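PDB 5OET: glutathione synthetase-like effector 30 (Gpa-GSS30-apo), which probably acts as an effector in plant parasitism, having evolved from a glutathione synthetase, the enzyme that uses ATP to join gamma-glutamylcysteine to glycine. Local coordinates for residues S90-P95 with R206-A211; C36-E41 with V453-F458. One frame throughout, in Å; residues are numbered along the deposited sequence.

Interaction 1 of 2, residues S90-P95 with R206-A211; sequences SLYPSP and RMVSNA
The CE1 corner of the Tyr92 ring overlaps the root of Met207, whose CB lies 3.8 Å from Tyr92 CE1 and off the ring plane. The contact belongs to the ATP-grasp fold of eukaryotic glutathione synthetases and joins the short connection between strands 83-90 and 94-96 to the last turn of helix 196-210. No hydrogen bond crosses it, so apolar fit does the work: three consecutive loop residues, Leu91 to Pro93, close on Met207, Val208 and Ala211. Tyr92 turns CG anti to its carbonyl carbon (chi1 -75°), and Met207 O lies at the ring edge, in plane, 3.8 Å from Tyr92 CE1, where the slightly positive ring hydrogens would suit a carbonyl oxygen. The phenol oxygen, Tyr92 OH, comes to 4.1 Å from Ala211 CB, just past the helix. Next to Tyr92 in the chain, Leu91 is crossed at about a right angle by Met207, which bends at chi2 and chi3 to bring its CE 3.8 Å from Leu91 CD1. Leu91, with CG anti to the backbone N (chi1 -173°), also packs on Leu47 and Ala54 of helix 44-59. The same helix turn reaches the second subunit, where Arg206 is salt-bridged to Glu270 of that subunit and also to Asp53 of its own chain. The residue following the tyrosine, Pro93, meets one branch of Val208 obliquely, its CG and CD each 3.4 Å from Val208 CG2.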
# COMPACT_ATOMS: atom_id res chain seq x y z
N SER A 90 10.92 0.52 -12.89
CA SER A 90 12.16 1.19 -13.18
C SER A 90 12.45 2.01 -11.93
O SER A 90 11.50 2.50 -11.28
CB SER A 90 12.04 2.07 -14.40
OG SER A 90 11.03 3.04 -14.20
N LEU A 91 13.73 2.16 -11.59
CA LEU A 91 14.11 2.86 -10.38
C LEU A 91 13.80 4.36 -10.48
O LEU A 91 13.34 4.98 -9.50
CB LEU A 91 15.59 2.66 -10.08
CG LEU A 91 16.13 3.19 -8.74
CD1 LEU A 91 15.40 2.64 -7.54
CD2 LEU A 91 17.60 2.84 -8.59
N TYR A 92 14.05 4.91 -11.66
CA TYR A 92 13.89 6.32 -11.92
C TYR A 92 13.02 6.48 -13.14
O TYR A 92 12.91 5.56 -13.96
CB TYR A 92 15.26 6.99 -12.13
CG TYR A 92 16.05 7.16 -10.85
CD1 TYR A 92 15.66 8.11 -9.91
CD2 TYR A 92 17.16 6.36 -10.57
CE1 TYR A 92 16.35 8.27 -8.72
CE2 TYR A 92 17.87 6.50 -9.37
CZ TYR A 92 17.46 7.47 -8.45
OH TYR A 92 18.14 7.66 -7.26
N PRO A 93 12.37 7.65 -13.27
CA PRO A 93 11.52 7.85 -14.42
C PRO A 93 12.36 7.98 -15.68
O PRO A 93 13.43 8.58 -15.63
CB PRO A 93 10.74 9.13 -14.09
CG PRO A 93 11.50 9.81 -13.02
CD PRO A 93 12.39 8.81 -12.36
N SER A 94 11.91 7.38 -16.77
CA SER A 94 12.67 7.38 -18.03
C SER A 94 12.39 8.70 -18.73
O SER A 94 11.27 9.21 -18.65
CB SER A 94 12.25 6.22 -18.92
OG SER A 94 12.70 4.97 -18.39
N PRO A 95 13.40 9.28 -19.40
CA PRO A 95 13.17 10.54 -20.12
C PRO A 95 12.27 10.36 -21.34
O PRO A 95 12.29 9.31 -21.99
CB PRO A 95 14.56 10.99 -20.52
CG PRO A 95 15.38 9.75 -20.53
CD PRO A 95 14.81 8.86 -19.48
N ARG A 206 9.05 10.84 -5.77
CA ARG A 206 9.74 10.70 -4.52
C ARG A 206 11.22 10.36 -4.72
O ARG A 206 12.07 10.97 -4.09
CB ARG A 206 9.03 9.65 -3.66
CG ARG A 206 9.56 9.50 -2.25
CD ARG A 206 8.92 8.30 -1.54
NE ARG A 206 9.84 7.84 -0.49
CZ ARG A 206 10.79 6.90 -0.64
NH1 ARG A 206 10.95 6.22 -1.78
NH2 ARG A 206 11.56 6.62 0.40
N MET A 207 11.52 9.39 -5.58
CA MET A 207 12.92 9.01 -5.87
C MET A 207 13.73 10.18 -6.44
O MET A 207 14.85 10.45 -6.00
CB MET A 207 13.00 7.86 -6.88
CG MET A 207 12.28 6.59 -6.51
SD MET A 207 12.70 6.02 -4.87
CE MET A 207 14.34 5.35 -5.16
N VAL A 208 13.15 10.83 -7.44
CA VAL A 208 13.75 11.98 -8.09
C VAL A 208 14.01 13.10 -7.08
O VAL A 208 15.13 13.52 -6.89
CB VAL A 208 12.83 12.45 -9.23
CG1 VAL A 208 13.15 13.86 -9.68
CG2 VAL A 208 12.91 11.48 -10.39
N SER A 209 12.95 13.54 -6.41
CA SER A 209 13.02 14.50 -5.31
C SER A 209 14.02 14.14 -4.20
O SER A 209 14.72 15.01 -3.71
CB SER A 209 11.61 14.64 -4.69
OG SER A 209 11.63 15.50 -3.57
N ASN A 210 14.08 12.88 -3.80
CA ASN A 210 15.03 12.44 -2.76
C ASN A 210 16.48 12.51 -3.20
O ASN A 210 17.36 12.57 -2.35
CB ASN A 210 14.78 10.99 -2.31
CG ASN A 210 13.79 10.86 -1.17
OD1 ASN A 210 13.48 11.82 -0.46
ND2 ASN A 210 13.31 9.63 -0.98
N ALA A 211 16.73 12.46 -4.51
CA ALA A 211 18.08 12.60 -5.07
C ALA A 211 18.45 14.04 -5.48
O ALA A 211 19.51 14.25 -6.06
CB ALA A 211 18.21 11.67 -6.27

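Interaction 2 of 2, residues C36-E41 with V453-F458; sequences CVPNIE and VIKNHF
Asn456 ND2 is gripped by two hydrogen bonds, to Tyr92 O and Ser94 OG, while the OD1 of the same amide accepts the backbone N-H of His457. This residue sits on strand 454-459, a member of the large mixed sheet of an ATP-grasp protein, and the N-terminal loop ahead of helix 44-59 lies against that strand. The bond from His457 N to Asn456 OD1 spans 2.8 Å and arrives in the carbonyl plane on a lone pair, bent to 146° at the hydrogen. With bonds at both its oxygen and its nitrogen, the buried amide is fixed in rotation, and Val37 packs over one face of it. Both methyls lie on that face, CG1 3.7 Å from Asn456 OD1 and CG2 3.9 Å from Asn456 ND2, while Val37 CB is 3.4 Å from Lys455 O. CG1, anti to the backbone N, also meets the imidazole obliquely, 3.5 Å from His457 NE2. The other nitrogen of that ring, ND1, is hydrogen-bonded to the backbone N of Asn468, which would favour a neutral histidine with its proton on NE2. Lys455 begins toward the loop but bends along its chain until NZ reaches Asp470 in a salt bridge. Its root stays behind as an apolar contact, crossed nearly at a right angle by Pro38, whose CG rests 3.7 Å from Lys455 CB.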
# COMPACT_ATOMS: atom_id res chain seq x y z
N CYS A 36 19.02 12.59 -17.70
CA CYS A 36 19.11 11.17 -18.04
C CYS A 36 19.50 10.39 -16.78
O CYS A 36 20.12 10.93 -15.87
CB CYS A 36 20.06 10.92 -19.20
SG CYS A 36 21.75 10.55 -18.70
N VAL A 37 19.12 9.13 -16.74
CA VAL A 37 19.11 8.39 -15.49
C VAL A 37 20.50 8.04 -14.96
O VAL A 37 20.73 8.16 -13.76
CB VAL A 37 18.20 7.16 -15.62
CG1 VAL A 37 18.40 6.19 -14.48
CG2 VAL A 37 16.76 7.61 -15.67
N PRO A 38 21.43 7.59 -15.83
CA PRO A 38 22.80 7.34 -15.35
C PRO A 38 23.48 8.50 -14.60
O PRO A 38 24.13 8.24 -13.60
CB PRO A 38 23.56 7.02 -16.63
CG PRO A 38 22.53 6.42 -17.51
CD PRO A 38 21.23 7.11 -17.20
N ASN A 39 23.28 9.75 -15.05
CA ASN A 39 23.88 10.95 -14.41
C ASN A 39 23.22 11.39 -13.09
O ASN A 39 23.57 12.43 -12.55
CB ASN A 39 23.89 12.15 -15.37
CG ASN A 39 24.63 11.86 -16.65
OD1 ASN A 39 24.31 12.40 -17.70
ND2 ASN A 39 25.62 10.98 -16.59
N ILE A 40 22.27 10.61 -12.59
CA ILE A 40 21.76 10.80 -11.23
C ILE A 40 22.77 10.21 -10.24
O ILE A 40 23.22 10.91 -9.35
CB ILE A 40 20.38 10.12 -11.04
CG1 ILE A 40 19.36 10.78 -11.98
CG2 ILE A 40 19.95 10.18 -9.58
CD1 ILE A 40 18.00 10.11 -12.00
N GLU A 41 23.09 8.92 -10.41
CA GLU A 41 23.91 8.16 -9.47
C GLU A 41 24.50 6.94 -10.16
O GLU A 41 23.82 6.28 -10.95
CB GLU A 41 23.08 7.75 -8.24
CG GLU A 41 23.82 7.01 -7.12
CD GLU A 41 24.89 7.85 -6.39
OE1 GLU A 41 24.50 8.79 -5.66
OE2 GLU A 41 26.12 7.57 -6.53
N VAL A 453 15.52 4.51 -27.51
CA VAL A 453 16.20 3.69 -26.53
C VAL A 453 16.77 4.63 -25.48
O VAL A 453 17.46 5.59 -25.79
CB VAL A 453 17.31 2.84 -27.18
CG1 VAL A 453 18.17 2.16 -26.13
CG2 VAL A 453 16.70 1.81 -28.12
N ILE A 454 16.46 4.35 -24.22
CA ILE A 454 16.98 5.12 -23.10
C ILE A 454 17.60 4.15 -22.10
O ILE A 454 17.45 2.93 -22.22
CB ILE A 454 15.91 6.05 -22.47
CG1 ILE A 454 14.73 5.27 -21.89
CG2 ILE A 454 15.40 7.06 -23.50
CD1 ILE A 454 14.90 4.82 -20.45
N LYS A 455 18.31 4.70 -21.12
CA LYS A 455 18.97 3.94 -20.06
C LYS A 455 18.21 4.12 -18.74
O LYS A 455 17.77 5.23 -18.41
CB LYS A 455 20.42 4.43 -19.88
CG LYS A 455 21.37 4.15 -21.06
CD LYS A 455 22.23 2.90 -20.84
CE LYS A 455 23.62 3.02 -21.50
NZ LYS A 455 23.70 2.44 -22.87
N ASN A 456 18.04 3.03 -18.00
CA ASN A 456 17.39 3.06 -16.70
C ASN A 456 17.81 1.82 -15.92
O ASN A 456 18.54 0.95 -16.44
CB ASN A 456 15.87 3.10 -16.88
CG ASN A 456 15.17 3.94 -15.81
OD1 ASN A 456 15.53 3.87 -14.64
ND2 ASN A 456 14.18 4.72 -16.21
N HIS A 457 17.38 1.75 -14.66
CA HIS A 457 17.64 0.59 -13.82
C HIS A 457 16.34 -0.14 -13.51
O HIS A 457 15.32 0.48 -13.25
CB HIS A 457 18.31 1.03 -12.52
CG HIS A 457 19.36 2.08 -12.72
ND1 HIS A 457 20.58 1.80 -13.27
CD2 HIS A 457 19.35 3.41 -12.48
CE1 HIS A 457 21.29 2.91 -13.36
NE2 HIS A 457 20.55 3.91 -12.89
N PHE A 458 16.37 -1.47 -13.51
CA PHE A 458 15.18 -2.30 -13.36
C PHE A 458 15.18 -3.07 -12.03
O PHE A 458 16.11 -3.80 -11.74
CB PHE A 458 15.14 -3.31 -14.51
CG PHE A 458 14.61 -2.77 -15.81
CD1 PHE A 458 14.43 -1.41 -16.04
CD2 PHE A 458 14.32 -3.68 -16.85
CE1 PHE A 458 13.92 -0.97 -17.27
CE2 PHE A 458 13.81 -3.24 -18.07
CZ PHE A 458 13.62 -1.88 -18.28

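Interactions 1 and 2, their centres about 9 Å apart, both reach the same large mixed sheet and are joined through Asn456. Its ND2 lies 2.7 Å from Tyr92 O and 2.6 Å from Ser94 OG, so one amide is packed by Val37 of interaction 2 and bonded to segment 90-95 of interaction 1. Backbone bonding between Leu91 and His457 gives a second tie, and Ile40 packs on the Tyr92 side chain. Across the join, Val37 CG2 comes to 3.5 Å from Pro93 O. None of the four segments supplies the magnesium ligands His406 and Glu426; interaction 1 sets the end of helix 196-210 against the 90-95 connection, interaction 2 the loop before helix 44-59 against strand 454-459.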